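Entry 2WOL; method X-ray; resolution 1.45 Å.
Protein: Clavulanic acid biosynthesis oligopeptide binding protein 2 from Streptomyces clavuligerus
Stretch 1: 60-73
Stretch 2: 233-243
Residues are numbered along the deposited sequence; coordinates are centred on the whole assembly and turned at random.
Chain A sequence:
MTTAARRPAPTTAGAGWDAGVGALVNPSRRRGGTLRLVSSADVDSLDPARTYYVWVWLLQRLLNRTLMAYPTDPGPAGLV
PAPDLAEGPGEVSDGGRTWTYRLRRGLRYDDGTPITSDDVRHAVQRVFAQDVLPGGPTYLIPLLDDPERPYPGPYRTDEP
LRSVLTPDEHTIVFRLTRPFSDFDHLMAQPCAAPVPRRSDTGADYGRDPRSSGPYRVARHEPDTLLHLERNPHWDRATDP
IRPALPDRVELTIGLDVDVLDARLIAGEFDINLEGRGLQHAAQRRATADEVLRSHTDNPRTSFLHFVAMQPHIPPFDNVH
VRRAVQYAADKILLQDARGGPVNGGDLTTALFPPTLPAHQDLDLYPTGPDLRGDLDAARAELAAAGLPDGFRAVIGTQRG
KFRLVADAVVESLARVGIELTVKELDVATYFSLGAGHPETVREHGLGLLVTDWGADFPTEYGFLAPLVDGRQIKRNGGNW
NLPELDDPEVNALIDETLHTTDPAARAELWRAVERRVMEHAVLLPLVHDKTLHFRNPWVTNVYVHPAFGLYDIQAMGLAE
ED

Stretch 1 (60-73) QRLLNRTLMAYPTD
Stretch 2 (233-243) HWDRATDPIRP

How does the start of stretch 1 engage stretch 2? Around Gln60 to Leu63 the chain is weakly helical, continuing a helix that begins earlier, and Arg242 NE (m, t, t; chi4 81°) donates a hydrogen bond to Arg61 O at 2.7 Å. Arg61 (m, t, p; chi4 76°) turns back within its own stretch, Arg61 NH1 reaching Tyr70 O at 2.7 Å. Water 1 links Asn64 O (2.6 Å) to Arg242 NH2 (2.8 Å).

What does Arg65 do? Its backbone is extended (phi/psi -86/163), its CB points toward stretch 2, Arg65 CA lies 8.8 Å from Asp239 CA, and the chain (m, t, p; chi4 174°) carries a buried guanidinium to Thr238, which closes the 3-10 segment 236-238: Arg65 NH2 donates to Thr238 O at 2.8 Å and Arg65 NH1 to Thr238 OG1 at 3.1 Å. Asp239 OD2 (chi1 t) lies over its face, 3.5 Å from Arg65 NE, a salt bridge of charges alone. The same OD2 receives Arg242 NH1 at 3.0 Å, so one carboxylate oxygen serves both arginines and eases their repulsion, with Arg65 NE and Arg242 NH1 3.8 Å apart.

How does the contact finish? Strand 68-69 turns Ala69 CB toward stretch 2, 4.1 Å from Ile241 CG1 (m, m); both are buried and apolar. The loop then brings Thr72 CA within 5.9 Å of Ile241 CA. At chi1 -55° (m), Thr72 OG1 donates to Ile241 O at 2.6 Å, while water 2 joins Thr72 N (3.0 Å) to Pro240 O (3.2 Å).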

# COMPACT_ATOMS: atom_id res chain seq x y z
N GLN A 60 7.01 3.58 11.15
CA GLN A 60 6.95 5.02 11.40
C GLN A 60 5.90 5.42 12.43
O GLN A 60 5.99 6.50 13.02
CB GLN A 60 6.77 5.79 10.08
CG GLN A 60 8.08 6.00 9.33
CD GLN A 60 9.03 6.96 10.02
OE1 GLN A 60 8.64 7.68 10.95
NE2 GLN A 60 10.28 6.98 9.57
N ARG A 61 4.91 4.56 12.66
CA ARG A 61 3.91 4.83 13.69
C ARG A 61 4.55 4.86 15.10
O ARG A 61 3.99 5.44 16.02
CB ARG A 61 2.75 3.83 13.61
CG ARG A 61 1.79 4.13 12.47
CD ARG A 61 0.86 2.97 12.14
NE ARG A 61 -0.09 2.62 13.20
CZ ARG A 61 -1.20 3.31 13.49
NH1 ARG A 61 -1.50 4.44 12.86
NH2 ARG A 61 -2.00 2.87 14.45
N LEU A 62 5.71 4.23 15.25
CA LEU A 62 6.46 4.28 16.51
C LEU A 62 7.37 5.50 16.61
O LEU A 62 7.67 5.98 17.71
CB LEU A 62 7.33 3.03 16.68
CG LEU A 62 6.65 1.69 16.96
CD1 LEU A 62 6.19 1.01 15.67
CD2 LEU A 62 7.60 0.79 17.72
N LEU A 63 7.83 5.99 15.46
CA LEU A 63 8.88 7.01 15.39
C LEU A 63 8.39 8.44 15.23
O LEU A 63 9.00 9.37 15.76
CB LEU A 63 9.84 6.68 14.24
CG LEU A 63 10.70 5.41 14.37
CD1 LEU A 63 11.36 5.11 13.04
CD2 LEU A 63 11.73 5.58 15.48
N ASN A 64 7.31 8.62 14.48
CA ASN A 64 6.85 9.97 14.17
C ASN A 64 5.35 10.10 14.18
O ASN A 64 4.64 9.26 13.63
CB ASN A 64 7.41 10.44 12.83
CG ASN A 64 8.89 10.76 12.89
OD1 ASN A 64 9.30 11.72 13.54
ND2 ASN A 64 9.70 9.94 12.22
N ARG A 65 4.87 11.15 14.83
CA ARG A 65 3.46 11.48 14.80
C ARG A 65 3.14 12.32 13.57
O ARG A 65 4.04 12.87 12.93
CB ARG A 65 3.06 12.21 16.08
CG ARG A 65 3.29 11.39 17.35
CD ARG A 65 2.90 12.18 18.58
NE ARG A 65 1.47 12.46 18.64
CZ ARG A 65 0.86 13.04 19.66
NH1 ARG A 65 1.55 13.40 20.73
NH2 ARG A 65 -0.45 13.25 19.62
N THR A 66 1.86 12.39 13.24
CA THR A 66 1.38 13.13 12.07
C THR A 66 0.13 13.89 12.48
O THR A 66 -0.39 13.68 13.58
CB THR A 66 1.08 12.16 10.90
OG1 THR A 66 0.36 11.03 11.40
CG2 THR A 66 2.37 11.67 10.25
N LEU A 67 -0.37 14.79 11.63
CA LEU A 67 -1.59 15.53 11.96
C LEU A 67 -2.74 14.58 12.23
O LEU A 67 -3.46 14.71 13.23
CB LEU A 67 -1.96 16.52 10.86
CG LEU A 67 -1.09 17.78 10.74
CD1 LEU A 67 -1.42 18.51 9.45
CD2 LEU A 67 -1.27 18.70 11.94
N MET A 68 -2.89 13.61 11.32
CA MET A 68 -3.90 12.56 11.41
C MET A 68 -3.18 11.23 11.41
O MET A 68 -2.08 11.12 10.88
CB MET A 68 -4.84 12.63 10.21
CG MET A 68 -5.52 13.98 10.01
SD MET A 68 -6.71 14.35 11.32
CE MET A 68 -7.96 13.11 11.01
N ALA A 69 -3.80 10.21 12.00
CA ALA A 69 -3.21 8.86 11.99
C ALA A 69 -4.31 7.82 11.95
O ALA A 69 -5.41 8.06 12.43
CB ALA A 69 -2.33 8.65 13.21
N TYR A 70 -4.01 6.66 11.38
CA TYR A 70 -4.97 5.56 11.45
C TYR A 70 -5.10 5.12 12.90
O TYR A 70 -4.10 4.92 13.59
CB TYR A 70 -4.59 4.42 10.48
CG TYR A 70 -4.60 4.94 9.06
CD1 TYR A 70 -3.41 5.35 8.44
CD2 TYR A 70 -5.80 5.11 8.37
CE1 TYR A 70 -3.42 5.87 7.16
CE2 TYR A 70 -5.82 5.64 7.08
CZ TYR A 70 -4.62 6.02 6.48
OH TYR A 70 -4.61 6.55 5.21
N PRO A 71 -6.35 5.02 13.39
CA PRO A 71 -6.54 4.73 14.80
C PRO A 71 -6.12 3.31 15.16
O PRO A 71 -5.96 2.45 14.27
CB PRO A 71 -8.04 4.93 15.01
CG PRO A 71 -8.65 4.73 13.68
CD PRO A 71 -7.63 5.18 12.67
N THR A 72 -5.91 3.08 16.45
CA THR A 72 -5.53 1.76 16.95
C THR A 72 -6.81 0.93 17.11
O THR A 72 -7.41 0.88 18.18
CB THR A 72 -4.71 1.88 18.25
OG1 THR A 72 -3.59 2.74 18.01
CG2 THR A 72 -4.21 0.52 18.73
N ASP A 73 -7.22 0.31 16.01
CA ASP A 73 -8.54 -0.32 15.91
C ASP A 73 -8.50 -1.41 14.85
O ASP A 73 -8.18 -1.13 13.69
CB ASP A 73 -9.57 0.75 15.54
CG ASP A 73 -11.02 0.30 15.75
OD1 ASP A 73 -11.31 -0.92 15.75
OD2 ASP A 73 -11.88 1.20 15.89
N HIS A 233 10.77 12.82 25.54
CA HIS A 233 9.93 14.02 25.49
C HIS A 233 8.54 13.78 24.91
O HIS A 233 7.71 14.70 24.87
CB HIS A 233 10.64 15.13 24.72
CG HIS A 233 11.85 15.66 25.42
ND1 HIS A 233 11.77 16.63 26.40
CD2 HIS A 233 13.16 15.35 25.30
CE1 HIS A 233 12.98 16.90 26.85
NE2 HIS A 233 13.85 16.14 26.20
N TRP A 234 8.27 12.56 24.46
CA TRP A 234 6.94 12.19 24.01
C TRP A 234 6.00 12.13 25.22
O TRP A 234 6.37 11.59 26.26
CB TRP A 234 6.97 10.86 23.26
CG TRP A 234 5.63 10.28 22.91
CD1 TRP A 234 4.83 10.60 21.85
CD2 TRP A 234 4.93 9.25 23.63
NE1 TRP A 234 3.69 9.84 21.85
CE2 TRP A 234 3.72 9.00 22.94
CE3 TRP A 234 5.22 8.51 24.78
CZ2 TRP A 234 2.80 8.05 23.37
CZ3 TRP A 234 4.30 7.55 25.21
CH2 TRP A 234 3.10 7.34 24.51
N ASP A 235 4.82 12.71 25.07
CA ASP A 235 3.87 12.85 26.17
C ASP A 235 2.65 11.98 25.96
O ASP A 235 1.77 12.30 25.15
CB ASP A 235 3.48 14.33 26.35
CG ASP A 235 2.65 14.58 27.61
OD1 ASP A 235 2.16 13.62 28.25
OD2 ASP A 235 2.48 15.77 27.97
N ARG A 236 2.60 10.89 26.72
CA ARG A 236 1.53 9.91 26.68
C ARG A 236 0.13 10.53 26.76
O ARG A 236 -0.80 10.09 26.07
CB ARG A 236 1.74 8.92 27.82
CG ARG A 236 0.85 7.71 27.82
CD ARG A 236 1.25 6.79 28.97
NE ARG A 236 2.56 6.16 28.76
CZ ARG A 236 2.74 5.09 27.99
NH1 ARG A 236 1.71 4.55 27.36
NH2 ARG A 236 3.96 4.57 27.85
N ALA A 237 -0.02 11.55 27.59
CA ALA A 237 -1.31 12.22 27.81
C ALA A 237 -1.81 12.97 26.59
O ALA A 237 -3.00 13.31 26.51
CB ALA A 237 -1.23 13.15 29.02
N THR A 238 -0.92 13.23 25.64
CA THR A 238 -1.25 14.00 24.43
C THR A 238 -1.45 13.13 23.20
O THR A 238 -1.76 13.64 22.12
CB THR A 238 -0.17 15.06 24.11
OG1 THR A 238 1.02 14.41 23.62
CG2 THR A 238 0.17 15.88 25.35
N ASP A 239 -1.27 11.82 23.36
CA ASP A 239 -1.30 10.90 22.23
C ASP A 239 -2.48 9.94 22.34
O ASP A 239 -2.46 9.05 23.19
CB ASP A 239 0.02 10.14 22.14
CG ASP A 239 0.20 9.41 20.83
OD1 ASP A 239 -0.78 8.83 20.32
OD2 ASP A 239 1.33 9.41 20.30
N PRO A 240 -3.51 10.11 21.48
CA PRO A 240 -4.69 9.25 21.49
C PRO A 240 -4.53 7.93 20.72
O PRO A 240 -5.46 7.13 20.67
CB PRO A 240 -5.75 10.12 20.82
CG PRO A 240 -4.98 10.92 19.82
CD PRO A 240 -3.61 11.15 20.44
N ILE A 241 -3.35 7.73 20.12
CA ILE A 241 -3.12 6.60 19.22
C ILE A 241 -2.22 5.52 19.84
O ILE A 241 -2.51 4.32 19.74
CB ILE A 241 -2.47 7.07 17.87
CG1 ILE A 241 -3.26 8.24 17.23
CG2 ILE A 241 -2.25 5.89 16.89
CD1 ILE A 241 -4.62 7.88 16.65
N ARG A 242 -1.14 5.95 20.48
CA ARG A 242 -0.00 5.07 20.77
C ARG A 242 0.15 4.70 22.25
O ARG A 242 0.39 5.57 23.08
CB ARG A 242 1.29 5.71 20.26
CG ARG A 242 1.26 5.98 18.77
CD ARG A 242 2.38 6.89 18.33
NE ARG A 242 2.18 7.29 16.94
CZ ARG A 242 1.36 8.26 16.55
NH1 ARG A 242 0.69 8.97 17.45
NH2 ARG A 242 1.22 8.54 15.26
N PRO A 243 0.03 3.39 22.57
CA PRO A 243 0.22 2.95 23.96
C PRO A 243 1.68 2.85 24.42
O PRO A 243 1.93 2.79 25.62
CB PRO A 243 -0.44 1.57 23.99
CG PRO A 243 -0.27 1.06 22.61
CD PRO A 243 -0.35 2.26 21.70
O HOH W 1 2.61 7.80 12.95
O HOH W 2 -6.67 5.12 18.46